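PDB 4BQ2: B-agarase from Saccharophagus degradans, which hydrolyses beta-1,4 linkages of agarose as a family 50 glycoside hydrolase, acting from the chain end as an exo-beta-agarase. Local coordinates for residues A[415-420]-A[432-437]; A[285-290]-A[695-700]; A[477-482]-A[595-600]; A[601-606]-A[623-628]; A[313-318]-A[463-468]. All coordinates share one frame; numbering follows the deposited sequence.

Contact 1: A[415-420]-A[432-437]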
# COMPACT_ATOMS: atom_id res chain seq x y z
N LEU A 415 2.24 -5.20 18.10
CA LEU A 415 1.08 -5.10 17.17
C LEU A 415 1.17 -3.76 16.48
O LEU A 415 1.40 -2.75 17.13
CB LEU A 415 -0.24 -5.19 17.94
CG LEU A 415 -0.32 -6.34 18.97
CD1 LEU A 415 -1.60 -6.31 19.83
CD2 LEU A 415 -0.16 -7.69 18.30
N GLY A 416 1.01 -3.73 15.15
CA GLY A 416 1.37 -2.54 14.39
C GLY A 416 0.15 -1.67 14.26
O GLY A 416 -0.78 -1.74 15.09
N ASN A 417 0.14 -0.82 13.24
CA ASN A 417 -0.94 0.13 13.08
C ASN A 417 -2.27 -0.54 12.78
O ASN A 417 -2.30 -1.63 12.24
CB ASN A 417 -0.61 1.11 11.95
CG ASN A 417 -1.36 2.42 12.09
OD1 ASN A 417 -1.81 2.78 13.20
ND2 ASN A 417 -1.45 3.16 11.00
N TRP A 418 -3.35 0.16 13.10
CA TRP A 418 -4.72 -0.33 12.94
C TRP A 418 -4.90 -1.66 13.64
O TRP A 418 -5.44 -2.63 13.07
CB TRP A 418 -5.09 -0.40 11.45
CG TRP A 418 -4.93 0.97 10.80
CD1 TRP A 418 -5.62 2.10 11.09
CD2 TRP A 418 -4.04 1.29 9.71
NE1 TRP A 418 -5.23 3.13 10.25
CE2 TRP A 418 -4.24 2.66 9.42
CE3 TRP A 418 -3.09 0.56 8.98
CZ2 TRP A 418 -3.53 3.32 8.40
CZ3 TRP A 418 -2.38 1.21 7.96
CH2 TRP A 418 -2.61 2.59 7.69
N THR A 419 -4.42 -1.70 14.89
CA THR A 419 -4.76 -2.79 15.83
C THR A 419 -6.10 -2.47 16.50
O THR A 419 -6.31 -1.35 17.02
CB THR A 419 -3.62 -2.98 16.85
OG1 THR A 419 -2.52 -3.57 16.17
CG2 THR A 419 -4.06 -3.92 18.03
N ASP A 420 -7.04 -3.42 16.45
CA ASP A 420 -8.34 -3.22 17.06
C ASP A 420 -8.16 -2.85 18.53
O ASP A 420 -7.36 -3.48 19.20
CB ASP A 420 -9.21 -4.48 16.91
CG ASP A 420 -10.62 -4.27 17.45
OD1 ASP A 420 -10.83 -4.33 18.66
OD2 ASP A 420 -11.52 -3.98 16.66
N PHE A 432 0.76 -0.26 18.71
CA PHE A 432 0.75 1.11 18.18
C PHE A 432 -0.68 1.53 18.07
O PHE A 432 -1.51 0.73 17.64
CB PHE A 432 1.45 1.17 16.82
CG PHE A 432 2.93 1.03 16.93
CD1 PHE A 432 3.51 -0.18 17.31
CD2 PHE A 432 3.76 2.12 16.70
CE1 PHE A 432 4.89 -0.33 17.46
CE2 PHE A 432 5.15 2.00 16.81
CZ PHE A 432 5.72 0.77 17.19
N ALA A 433 -0.96 2.77 18.46
CA ALA A 433 -2.33 3.30 18.41
C ALA A 433 -2.45 4.18 17.18
O ALA A 433 -1.45 4.55 16.61
CB ALA A 433 -2.63 4.13 19.64
N ASN A 434 -3.69 4.55 16.82
CA ASN A 434 -3.92 5.44 15.69
C ASN A 434 -5.22 6.19 15.80
O ASN A 434 -6.18 5.75 16.47
CB ASN A 434 -3.98 4.64 14.37
CG ASN A 434 -5.27 3.82 14.24
OD1 ASN A 434 -5.40 2.67 14.75
ND2 ASN A 434 -6.23 4.40 13.56
N GLY A 435 -5.27 7.30 15.07
CA GLY A 435 -6.51 8.01 14.85
C GLY A 435 -6.45 8.67 13.50
O GLY A 435 -5.36 8.76 12.86
N TRP A 436 -7.61 9.11 13.04
CA TRP A 436 -7.74 9.85 11.79
C TRP A 436 -8.43 11.16 12.09
O TRP A 436 -9.46 11.17 12.78
CB TRP A 436 -8.68 9.11 10.82
CG TRP A 436 -8.39 7.72 10.42
CD1 TRP A 436 -8.88 6.58 11.01
CD2 TRP A 436 -7.65 7.29 9.26
NE1 TRP A 436 -8.47 5.47 10.31
CE2 TRP A 436 -7.73 5.88 9.22
CE3 TRP A 436 -6.96 7.96 8.25
CZ2 TRP A 436 -7.10 5.11 8.21
CZ3 TRP A 436 -6.33 7.20 7.22
CH2 TRP A 436 -6.38 5.79 7.23
N VAL A 437 -7.90 12.26 11.57
CA VAL A 437 -8.56 13.56 11.73
C VAL A 437 -9.47 13.76 10.53
O VAL A 437 -9.01 14.04 9.41
CB VAL A 437 -7.54 14.73 11.89
CG1 VAL A 437 -8.27 16.07 12.13
CG2 VAL A 437 -6.60 14.42 13.02
O HOH W 1 -5.42 5.86 11.55
O HOH W 2 -3.95 0.68 16.34
O HOH W 3 -7.44 0.86 15.87

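Contact 2: A[285-290]-A[695-700]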
# COMPACT_ATOMS: atom_id res chain seq x y z
N GLY A 285 6.36 -6.02 13.62
CA GLY A 285 4.96 -6.49 13.76
C GLY A 285 4.15 -6.22 12.50
O GLY A 285 4.71 -5.82 11.44
N LEU A 286 2.84 -6.44 12.60
CA LEU A 286 1.96 -6.37 11.44
C LEU A 286 0.89 -5.32 11.61
O LEU A 286 0.46 -5.04 12.75
CB LEU A 286 1.25 -7.73 11.19
CG LEU A 286 2.18 -8.96 11.31
CD1 LEU A 286 1.38 -10.25 11.08
CD2 LEU A 286 3.44 -8.94 10.43
N ASP A 287 0.45 -4.78 10.49
CA ASP A 287 -0.61 -3.79 10.47
C ASP A 287 -1.96 -4.48 10.26
O ASP A 287 -1.99 -5.59 9.73
CB ASP A 287 -0.40 -2.83 9.31
CG ASP A 287 0.90 -2.06 9.42
OD1 ASP A 287 1.24 -1.61 10.53
OD2 ASP A 287 1.56 -1.87 8.38
N ILE A 288 -3.04 -3.78 10.60
CA ILE A 288 -4.43 -4.25 10.30
C ILE A 288 -4.72 -5.53 11.07
O ILE A 288 -5.00 -6.61 10.50
CB ILE A 288 -4.73 -4.43 8.78
CG1 ILE A 288 -4.28 -3.19 7.97
CG2 ILE A 288 -6.24 -4.70 8.60
CD1 ILE A 288 -5.29 -2.04 7.95
N ILE A 289 -4.62 -5.41 12.38
CA ILE A 289 -4.93 -6.51 13.27
C ILE A 289 -6.33 -6.22 13.80
O ILE A 289 -6.56 -5.84 14.97
CB ILE A 289 -3.84 -6.67 14.37
CG1 ILE A 289 -2.48 -6.96 13.70
CG2 ILE A 289 -4.20 -7.83 15.30
CD1 ILE A 289 -1.36 -7.02 14.71
N ARG A 290 -7.27 -6.40 12.87
CA ARG A 290 -8.67 -6.10 13.05
C ARG A 290 -9.40 -6.80 11.89
O ARG A 290 -8.77 -7.26 10.93
CB ARG A 290 -8.92 -4.58 12.97
CG ARG A 290 -8.46 -3.95 11.63
CD ARG A 290 -8.73 -2.46 11.68
NE ARG A 290 -8.52 -1.78 10.40
CZ ARG A 290 -8.56 -0.46 10.24
NH1 ARG A 290 -8.74 0.35 11.30
NH2 ARG A 290 -8.36 0.06 9.03
N GLY A 695 12.29 0.66 13.63
CA GLY A 695 11.38 -0.47 13.40
C GLY A 695 10.76 -0.48 12.01
O GLY A 695 10.95 0.44 11.22
N ALA A 696 9.98 -1.51 11.74
CA ALA A 696 9.29 -1.67 10.44
C ALA A 696 8.09 -2.59 10.64
O ALA A 696 8.24 -3.68 11.20
CB ALA A 696 10.24 -2.29 9.43
N HIS A 697 6.93 -2.15 10.16
CA HIS A 697 5.70 -2.94 10.22
C HIS A 697 5.31 -3.39 8.80
O HIS A 697 5.42 -2.64 7.83
CB HIS A 697 4.55 -2.14 10.85
CG HIS A 697 4.71 -1.90 12.33
ND1 HIS A 697 4.48 -0.66 12.91
CD2 HIS A 697 5.07 -2.73 13.34
CE1 HIS A 697 4.68 -0.76 14.22
NE2 HIS A 697 5.05 -2.00 14.50
N TRP A 698 4.90 -4.65 8.73
CA TRP A 698 4.41 -5.29 7.50
C TRP A 698 2.92 -5.09 7.35
O TRP A 698 2.14 -5.24 8.33
CB TRP A 698 4.73 -6.79 7.65
CG TRP A 698 3.99 -7.72 6.72
CD1 TRP A 698 2.67 -8.09 6.78
CD2 TRP A 698 4.55 -8.36 5.60
NE1 TRP A 698 2.38 -8.97 5.75
CE2 TRP A 698 3.52 -9.15 5.00
CE3 TRP A 698 5.83 -8.37 5.02
CZ2 TRP A 698 3.74 -9.93 3.88
CZ3 TRP A 698 6.05 -9.13 3.90
CH2 TRP A 698 5.02 -9.93 3.35
N PHE A 699 2.51 -4.74 6.13
CA PHE A 699 1.10 -4.58 5.80
C PHE A 699 0.70 -5.79 4.96
O PHE A 699 1.14 -5.90 3.81
CB PHE A 699 0.91 -3.29 4.98
CG PHE A 699 -0.54 -2.90 4.76
CD1 PHE A 699 -1.29 -3.54 3.77
CD2 PHE A 699 -1.14 -1.90 5.53
CE1 PHE A 699 -2.62 -3.17 3.55
CE2 PHE A 699 -2.49 -1.54 5.33
CZ PHE A 699 -3.24 -2.19 4.34
N GLN A 700 -0.10 -6.73 5.47
CA GLN A 700 -0.86 -6.67 6.72
C GLN A 700 -0.99 -8.09 7.31
O GLN A 700 -0.39 -9.02 6.81
CB GLN A 700 -2.25 -6.10 6.42
CG GLN A 700 -2.95 -6.92 5.31
CD GLN A 700 -4.30 -6.38 4.91
OE1 GLN A 700 -4.72 -5.31 5.35
NE2 GLN A 700 -4.98 -7.12 4.06
O HOH W 4 8.29 -6.39 11.22
O HOH W 5 2.79 0.81 11.32

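Contact 3: A[477-482]-A[595-600]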
# COMPACT_ATOMS: atom_id res chain seq x y z
N ILE A 477 -6.47 4.25 24.87
CA ILE A 477 -5.10 3.96 25.29
C ILE A 477 -4.96 3.84 26.79
O ILE A 477 -4.13 3.08 27.31
CB ILE A 477 -4.19 5.14 24.84
CG1 ILE A 477 -4.04 5.13 23.32
CG2 ILE A 477 -2.85 5.13 25.54
CD1 ILE A 477 -3.69 3.79 22.76
N LYS A 478 -5.79 4.62 27.47
CA LYS A 478 -5.78 4.74 28.98
C LYS A 478 -4.39 4.98 29.54
O LYS A 478 -3.98 4.36 30.56
CB LYS A 478 -6.43 3.52 29.63
CG LYS A 478 -7.86 3.23 29.19
CD LYS A 478 -8.43 2.04 29.96
CE LYS A 478 -9.81 1.65 29.47
NZ LYS A 478 -10.81 2.38 30.30
N ASN A 479 -3.64 5.85 28.85
CA ASN A 479 -2.27 6.19 29.22
C ASN A 479 -1.39 4.93 29.45
O ASN A 479 -0.46 4.97 30.26
CB ASN A 479 -2.30 7.10 30.46
CG ASN A 479 -0.97 7.77 30.74
OD1 ASN A 479 -0.26 8.19 29.82
ND2 ASN A 479 -0.65 7.92 32.04
N SER A 480 -1.68 3.83 28.75
CA SER A 480 -0.96 2.55 29.00
C SER A 480 0.51 2.62 28.58
O SER A 480 0.79 3.09 27.48
CB SER A 480 -1.60 1.38 28.22
OG SER A 480 -0.89 0.16 28.47
N PRO A 481 1.44 2.12 29.41
CA PRO A 481 2.85 2.01 28.99
C PRO A 481 3.00 1.07 27.81
O PRO A 481 4.02 1.12 27.13
CB PRO A 481 3.54 1.36 30.20
CG PRO A 481 2.43 0.59 30.90
CD PRO A 481 1.20 1.48 30.73
N TRP A 482 2.01 0.21 27.57
CA TRP A 482 2.12 -0.77 26.45
C TRP A 482 1.92 -0.11 25.10
O TRP A 482 2.21 -0.72 24.07
CB TRP A 482 1.10 -1.90 26.61
CG TRP A 482 1.37 -2.76 27.77
CD1 TRP A 482 0.85 -2.63 29.04
CD2 TRP A 482 2.22 -3.89 27.78
NE1 TRP A 482 1.37 -3.63 29.85
CE2 TRP A 482 2.18 -4.43 29.09
CE3 TRP A 482 3.03 -4.51 26.81
CZ2 TRP A 482 2.93 -5.56 29.46
CZ3 TRP A 482 3.76 -5.65 27.17
CH2 TRP A 482 3.72 -6.15 28.49
N PRO A 595 0.21 13.20 26.88
CA PRO A 595 1.49 13.87 27.00
C PRO A 595 2.71 12.96 27.13
O PRO A 595 3.84 13.42 26.88
CB PRO A 595 1.32 14.71 28.26
CG PRO A 595 0.34 13.95 29.09
CD PRO A 595 -0.65 13.44 28.06
N ASN A 596 2.50 11.70 27.55
CA ASN A 596 3.59 10.77 27.76
C ASN A 596 4.01 9.99 26.50
O ASN A 596 5.08 9.39 26.49
CB ASN A 596 3.19 9.75 28.83
CG ASN A 596 2.80 10.40 30.14
OD1 ASN A 596 1.63 10.31 30.59
ND2 ASN A 596 3.73 11.07 30.75
N HIS A 597 3.19 10.01 25.45
CA HIS A 597 3.36 9.07 24.34
C HIS A 597 3.97 9.69 23.10
O HIS A 597 3.74 10.87 22.82
CB HIS A 597 2.03 8.39 24.03
CG HIS A 597 1.64 7.41 25.09
ND1 HIS A 597 0.96 7.78 26.23
CD2 HIS A 597 1.87 6.09 25.19
CE1 HIS A 597 0.80 6.72 27.00
NE2 HIS A 597 1.33 5.67 26.39
N LEU A 598 4.80 8.90 22.41
CA LEU A 598 5.45 9.33 21.16
C LEU A 598 4.43 9.59 20.07
O LEU A 598 3.45 8.82 19.91
CB LEU A 598 6.40 8.25 20.66
CG LEU A 598 7.53 7.91 21.62
CD1 LEU A 598 8.25 6.66 21.13
CD2 LEU A 598 8.45 9.11 21.70
N TYR A 599 4.62 10.69 19.34
CA TYR A 599 3.77 10.96 18.21
C TYR A 599 4.57 10.52 16.99
O TYR A 599 5.71 10.93 16.80
CB TYR A 599 3.39 12.46 18.14
CG TYR A 599 2.94 12.93 16.77
CD1 TYR A 599 1.96 12.22 16.05
CD2 TYR A 599 3.44 14.11 16.22
CE1 TYR A 599 1.55 12.64 14.80
CE2 TYR A 599 3.05 14.55 14.97
CZ TYR A 599 2.12 13.81 14.26
OH TYR A 599 1.72 14.26 13.04
N LEU A 600 3.96 9.70 16.15
CA LEU A 600 4.70 8.98 15.11
C LEU A 600 4.47 9.49 13.69
O LEU A 600 4.75 8.77 12.73
CB LEU A 600 4.37 7.48 15.20
CG LEU A 600 4.56 6.83 16.58
CD1 LEU A 600 3.91 5.46 16.54
CD2 LEU A 600 6.04 6.75 17.00

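Contact 4: A[601-606]-A[623-628]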
# COMPACT_ATOMS: atom_id res chain seq x y z
N GLY A 601 3.98 10.71 13.52
CA GLY A 601 3.91 11.26 12.14
C GLY A 601 2.70 10.77 11.33
O GLY A 601 1.71 10.35 11.92
N ALA A 602 2.80 10.80 10.00
CA ALA A 602 1.62 10.70 9.15
C ALA A 602 1.80 9.68 8.03
O ALA A 602 0.98 9.64 7.08
CB ALA A 602 1.25 12.09 8.58
N ARG A 603 2.85 8.86 8.16
CA ARG A 603 3.07 7.73 7.25
C ARG A 603 3.19 8.15 5.77
O ARG A 603 2.23 7.98 4.96
CB ARG A 603 1.98 6.65 7.47
CG ARG A 603 1.77 6.38 8.97
CD ARG A 603 0.46 5.61 9.26
NE ARG A 603 0.42 4.30 8.61
CZ ARG A 603 1.07 3.20 9.06
NH1 ARG A 603 1.81 3.24 10.18
NH2 ARG A 603 0.93 2.06 8.41
N PHE A 604 4.36 8.65 5.41
CA PHE A 604 4.58 9.19 4.05
C PHE A 604 4.83 8.06 3.06
O PHE A 604 5.72 7.22 3.26
CB PHE A 604 5.85 10.07 4.03
CG PHE A 604 5.79 11.28 4.91
CD1 PHE A 604 4.74 12.18 4.82
CD2 PHE A 604 6.85 11.56 5.78
CE1 PHE A 604 4.72 13.33 5.61
CE2 PHE A 604 6.84 12.70 6.56
CZ PHE A 604 5.78 13.60 6.46
N PRO A 605 4.05 8.03 1.97
CA PRO A 605 4.37 7.09 0.88
C PRO A 605 5.39 7.70 -0.06
O PRO A 605 5.70 8.91 0.04
CB PRO A 605 3.03 6.94 0.16
CG PRO A 605 2.31 8.24 0.39
CD PRO A 605 2.92 8.91 1.63
N ASP A 606 5.90 6.91 -1.00
CA ASP A 606 6.85 7.46 -1.98
C ASP A 606 6.27 8.53 -2.91
O ASP A 606 6.98 9.38 -3.41
CB ASP A 606 7.59 6.35 -2.71
CG ASP A 606 6.74 5.63 -3.72
OD1 ASP A 606 5.49 5.66 -3.66
OD2 ASP A 606 7.35 5.01 -4.61
N VAL A 623 8.97 10.54 16.04
CA VAL A 623 9.51 9.54 15.13
C VAL A 623 8.82 9.82 13.76
O VAL A 623 7.59 9.93 13.72
CB VAL A 623 9.17 8.10 15.58
CG1 VAL A 623 9.73 7.09 14.59
CG2 VAL A 623 9.74 7.78 16.95
N VAL A 624 9.60 9.94 12.68
CA VAL A 624 9.03 10.19 11.35
C VAL A 624 8.68 8.86 10.67
O VAL A 624 9.54 7.96 10.58
CB VAL A 624 10.01 11.00 10.45
CG1 VAL A 624 9.34 11.33 9.13
CG2 VAL A 624 10.41 12.31 11.15
N SER A 625 7.44 8.72 10.19
CA SER A 625 7.02 7.42 9.58
C SER A 625 6.91 7.50 8.08
O SER A 625 6.42 8.51 7.53
CB SER A 625 5.67 6.95 10.14
OG SER A 625 4.79 8.04 10.20
N TYR A 626 7.35 6.43 7.43
CA TYR A 626 7.31 6.29 5.97
C TYR A 626 6.73 4.90 5.66
O TYR A 626 7.07 3.92 6.32
CB TYR A 626 8.71 6.34 5.36
CG TYR A 626 9.58 7.54 5.77
CD1 TYR A 626 9.52 8.75 5.06
CD2 TYR A 626 10.43 7.46 6.88
CE1 TYR A 626 10.31 9.85 5.43
CE2 TYR A 626 11.23 8.56 7.26
CZ TYR A 626 11.16 9.75 6.54
OH TYR A 626 11.93 10.83 6.91
N ASN A 627 5.90 4.83 4.63
CA ASN A 627 5.45 3.54 4.06
C ASN A 627 6.30 3.35 2.79
O ASN A 627 6.29 4.23 1.94
CB ASN A 627 3.97 3.63 3.66
CG ASN A 627 3.06 3.77 4.85
OD1 ASN A 627 3.50 3.58 5.99
ND2 ASN A 627 1.80 4.14 4.62
N SER A 628 7.01 2.23 2.66
CA SER A 628 7.93 2.07 1.53
C SER A 628 7.82 0.66 0.97
O SER A 628 8.41 -0.31 1.51
CB SER A 628 9.39 2.43 1.92
OG SER A 628 10.25 2.40 0.76
O HOH W 6 5.47 10.94 8.95
O HOH W 7 4.81 4.27 -0.73

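Contact 5: A[313-318]-A[463-468]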
# COMPACT_ATOMS: atom_id res chain seq x y z
N ASP A 313 -20.06 13.63 13.63
CA ASP A 313 -19.00 13.80 14.64
C ASP A 313 -18.11 12.55 14.84
O ASP A 313 -17.17 12.61 15.64
CB ASP A 313 -19.60 14.23 15.98
CG ASP A 313 -20.15 15.64 15.95
OD1 ASP A 313 -19.81 16.42 15.02
OD2 ASP A 313 -20.94 15.98 16.87
N ASP A 314 -18.41 11.44 14.15
CA ASP A 314 -17.63 10.19 14.30
C ASP A 314 -16.17 10.46 13.92
O ASP A 314 -15.90 11.15 12.91
CB ASP A 314 -18.22 9.09 13.41
CG ASP A 314 -17.69 7.68 13.75
OD1 ASP A 314 -16.65 7.52 14.44
OD2 ASP A 314 -18.37 6.71 13.33
N VAL A 315 -15.23 9.93 14.71
CA VAL A 315 -13.80 10.16 14.43
C VAL A 315 -13.23 9.09 13.50
O VAL A 315 -12.08 9.19 13.05
CB VAL A 315 -12.93 10.22 15.73
CG1 VAL A 315 -13.32 11.41 16.61
CG2 VAL A 315 -13.00 8.91 16.52
N THR A 316 -14.04 8.06 13.21
CA THR A 316 -13.58 6.89 12.48
C THR A 316 -14.17 6.87 11.06
O THR A 316 -15.40 6.89 10.89
CB THR A 316 -13.95 5.61 13.25
OG1 THR A 316 -13.39 5.69 14.59
CG2 THR A 316 -13.42 4.34 12.53
N PRO A 317 -13.29 6.86 10.03
CA PRO A 317 -13.75 6.82 8.67
C PRO A 317 -14.34 5.45 8.36
O PRO A 317 -14.00 4.44 9.02
CB PRO A 317 -12.49 7.09 7.82
CG PRO A 317 -11.34 6.79 8.71
CD PRO A 317 -11.82 6.82 10.14
N GLU A 318 -15.22 5.42 7.37
CA GLU A 318 -16.05 4.25 7.08
C GLU A 318 -15.20 3.01 6.84
O GLU A 318 -15.52 1.94 7.33
CB GLU A 318 -16.99 4.52 5.88
CG GLU A 318 -17.99 3.38 5.61
CD GLU A 318 -19.14 3.29 6.63
OE1 GLU A 318 -19.12 4.02 7.66
OE2 GLU A 318 -20.08 2.45 6.40
N LYS A 463 -8.37 22.13 13.89
CA LYS A 463 -7.84 21.90 15.23
C LYS A 463 -8.89 21.29 16.17
O LYS A 463 -8.60 20.39 16.98
CB LYS A 463 -7.29 23.20 15.83
CG LYS A 463 -6.84 23.06 17.29
CD LYS A 463 -6.01 24.26 17.73
CE LYS A 463 -5.74 24.25 19.23
NZ LYS A 463 -4.84 25.38 19.62
N VAL A 464 -10.13 21.79 16.09
CA VAL A 464 -11.24 21.19 16.85
C VAL A 464 -11.30 19.66 16.62
O VAL A 464 -11.39 18.86 17.57
CB VAL A 464 -12.60 21.88 16.51
CG1 VAL A 464 -13.79 21.19 17.20
CG2 VAL A 464 -12.55 23.35 16.90
N ARG A 465 -11.22 19.25 15.36
CA ARG A 465 -11.37 17.86 15.03
C ARG A 465 -10.11 17.06 15.42
O ARG A 465 -10.24 15.90 15.85
CB ARG A 465 -11.73 17.71 13.53
CG ARG A 465 -13.17 18.15 13.19
CD ARG A 465 -14.20 17.43 14.08
NE ARG A 465 -14.18 16.01 13.78
CZ ARG A 465 -14.86 15.07 14.44
NH1 ARG A 465 -15.62 15.36 15.49
NH2 ARG A 465 -14.77 13.80 14.03
N ALA A 466 -8.93 17.69 15.32
CA ALA A 466 -7.67 17.02 15.71
C ALA A 466 -7.72 16.75 17.22
O ALA A 466 -7.32 15.69 17.65
CB ALA A 466 -6.44 17.85 15.36
N MET A 467 -8.20 17.73 17.99
CA MET A 467 -8.37 17.59 19.44
C MET A 467 -9.36 16.44 19.77
O MET A 467 -9.09 15.58 20.62
CB MET A 467 -8.88 18.91 20.04
CG MET A 467 -7.82 19.99 20.20
SD MET A 467 -6.56 19.59 21.42
CE MET A 467 -7.46 19.84 22.96
N GLU A 468 -10.51 16.41 19.07
CA GLU A 468 -11.45 15.32 19.31
C GLU A 468 -10.83 13.97 18.93
O GLU A 468 -11.01 12.97 19.64
CB GLU A 468 -12.80 15.56 18.62
CG GLU A 468 -13.84 14.47 18.81
CD GLU A 468 -14.34 14.32 20.26
OE1 GLU A 468 -14.02 15.17 21.12
OE2 GLU A 468 -15.02 13.30 20.54
O HOH W 8 -16.22 11.45 18.50

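Contact 1: A[415-420]-A[432-437]
The indoles of W418 and W436 lie with their planes only 20° apart but offset so far that little of one ring lies over the other; W418 NE1 comes closest, 3.4 Å from W436 CZ2. N434 projects from strand 431-435, probably part of the (beta/alpha)8 barrel, toward loop 415-420. Its chi1 of 73° turns the amide toward W418, ND2 lying 3.4 Å from W418 CD1 and the amide plane 65° from the ring. N417 crosses N434 at about a right angle: its OD1 stops 3.1 Å from N434 CB, while its ND2 sits over the W418 ring. At the other end F432 N donates to L415 O at 3.0 Å, and the same carbonyl O meets the edge of the F432 ring. Three waters link the polar groups. One accepts from both W418 NE1 and N434 ND2; another donates to T419 O and N434 OD1; the third accepts from T419 N and lies within hydrogen-bonding distance of N434 OD1 and F432 O. Loop and strand are thus joined by one direct backbone bond and water-mediated amide links, and burying N417 OD1 without a polar partner probably carries an energetic cost.

Contact 2: A[285-290]-A[695-700]
Two backbone hydrogen bonds join G285-D287 to the strand 693-699 as neighbouring parallel strands, a pairing in keeping with the (beta/alpha)8 barrel expected of the catalytic module of this enzyme family. W698 N donates to G285 O at 3.0 Å and D287 N to W698 O at 2.8 Å, both nearly straight, so W698 is held through its N and O from two residues of the other strand. D287 and H697 project to the same face of the sheet. Their groups do not bond directly: a water lies 3.0 Å from D287 OD1 and 2.7 Å from H697 ND1, with the carboxylate and imidazole planes 76° apart. Each has a further partner, D287 OD1 taking the N417 backbone N and H697 NE2 bonding S414 OG. G285 has backbone angles that suit glycine, and its N lies at the edge of the H697 ring. On the opposite face L286 and W698 run side by side in the same direction, L286 CD2 lying 3.7 Å from W698 CB. Past the strand end, I288 packs CG1 against F699 CE2. The peptide before Q700 is cis, and Q700 CB lies over one face of the F699 ring; chi1 of 55° then sends the extended chain to I288, Q700 OE1 lying 3.4 Å from I288 CG1.

Contact 3: A[477-482]-A[595-600]
H597 reaches from just before strand 598-599 to S480 in the turn after helix 460-477. From CB, which points toward the turn, chi1 of -72° sets CG anti to the carbonyl carbon and carries the imidazole across. In one of its two conformers I477 places CG2 over a ring face, nearest CE1 and offset toward the rim. The N479 amide lies near the imidazole edge, its plane steeply inclined to the ring. At the tip H597 NE2 donates to S480 O at 2.9 Å with an N-H...O angle of 163°. The oxygen is in the ring plane, yet the donor stands 43° out of the S480 carbonyl plane. Y261 meets the H597 ring edge-to-face. The accepting turn is shaped locally: K478, with positive phi, ends the helix, S480 N bonds I477 O, and S480 OG takes W482 N in an ST turn leading into strand 483-488, the parallel neighbour of 598-599; the contact thus ties together two connections at the start of adjacent parallel strands.

Contact 4: A[601-606]-A[623-628]
Backbones of 601-606 and 623-628 run roughly the same way, 32° apart end to end, and a single bridge joins F604 to Y626: F604 N donates to S625 O at 3.0 Å, and N627 N to F604 O at 2.8 Å. Both donors stand well above the plane of the carbonyl they approach. S625 OG adds a third bond, accepting from R603 N at 2.9 Å; its chi1 of 44° turns the hydroxyl toward the loop, where it also bonds L600 O. A water between A602 N and S625 O lies over one face of the F604 ring. That ring meets V624 CG1 with its edge, CE2 to CG1 being 3.8 Å, and lies obliquely to Y626, planes 51° apart. On the other side of the backbone, N627 OD1 sits above one face of the R603 guanidinium, 3.8 Å from NH2, without a bond between them. R603 NE instead bonds N490 OD1 and its NH2 forms a salt bridge with E652, while N627 ND2 bonds E491 OE2. G601 adopts backbone angles at which a CB would crowd the preceding carbonyl O. F604 faces helices 611-620 and 565-593, and the loop is bridged to outermost strand 624-627, whose Y626 backbone bonds I649 of parallel strand 648-652, consistent with a (beta/alpha)8 barrel.

Contact 5: A[313-318]-A[463-468]
D313 O is gripped by both terminal nitrogens of R465, NH2 at 3.1 Å and NH1 at 3.2 Å, and a water donates to it as well. The oxygen lies close to the guanidinium plane, whereas the two nitrogens come to it from the same face of its carbonyl plane. Torsions chi2 (-53°) and chi3 (-66°) bend the R465 chain from helix 460-477 so that its end reaches the loop, with its NE bonded to I438 O. V315 turns toward the helix and sets CG1 3.8 Å from both R465 NH2 and E468 CG. The water on D313 O also donates to E468 OE2, which has a salt bridge to R471. Across this contact the positive guanidinium is thus paired chiefly with a neutral backbone carbonyl, through bonds off the lone-pair directions; D313 OD1, 4.3 Å from R465 NH1 and well out of the guanidinium plane, probably adds only a weak, long-range attraction.

Contacts 1, 2 and 4 are buried within the catalytic module; contact 5 lies at the surface and contact 3 is only partly covered. Contact 1 meets contact 2 through backbone bonds from G416 and N417 to L286 and I288, and meets contact 4 where N417 and W418 pack on R603. Contacts 2 and 4 touch the same sheet on different strands, 693-699 and 624-627, whereas contacts 1 and 3 share the parallel sheet of strands 431-435, 483-488 and 598-599. Backbone pairing dominates contacts 2 and 4, water bridges contact 1. Toward the outside, single side chains, H597 in contact 3 and R465 in contact 5, reach backbone carbonyls across turns and loops.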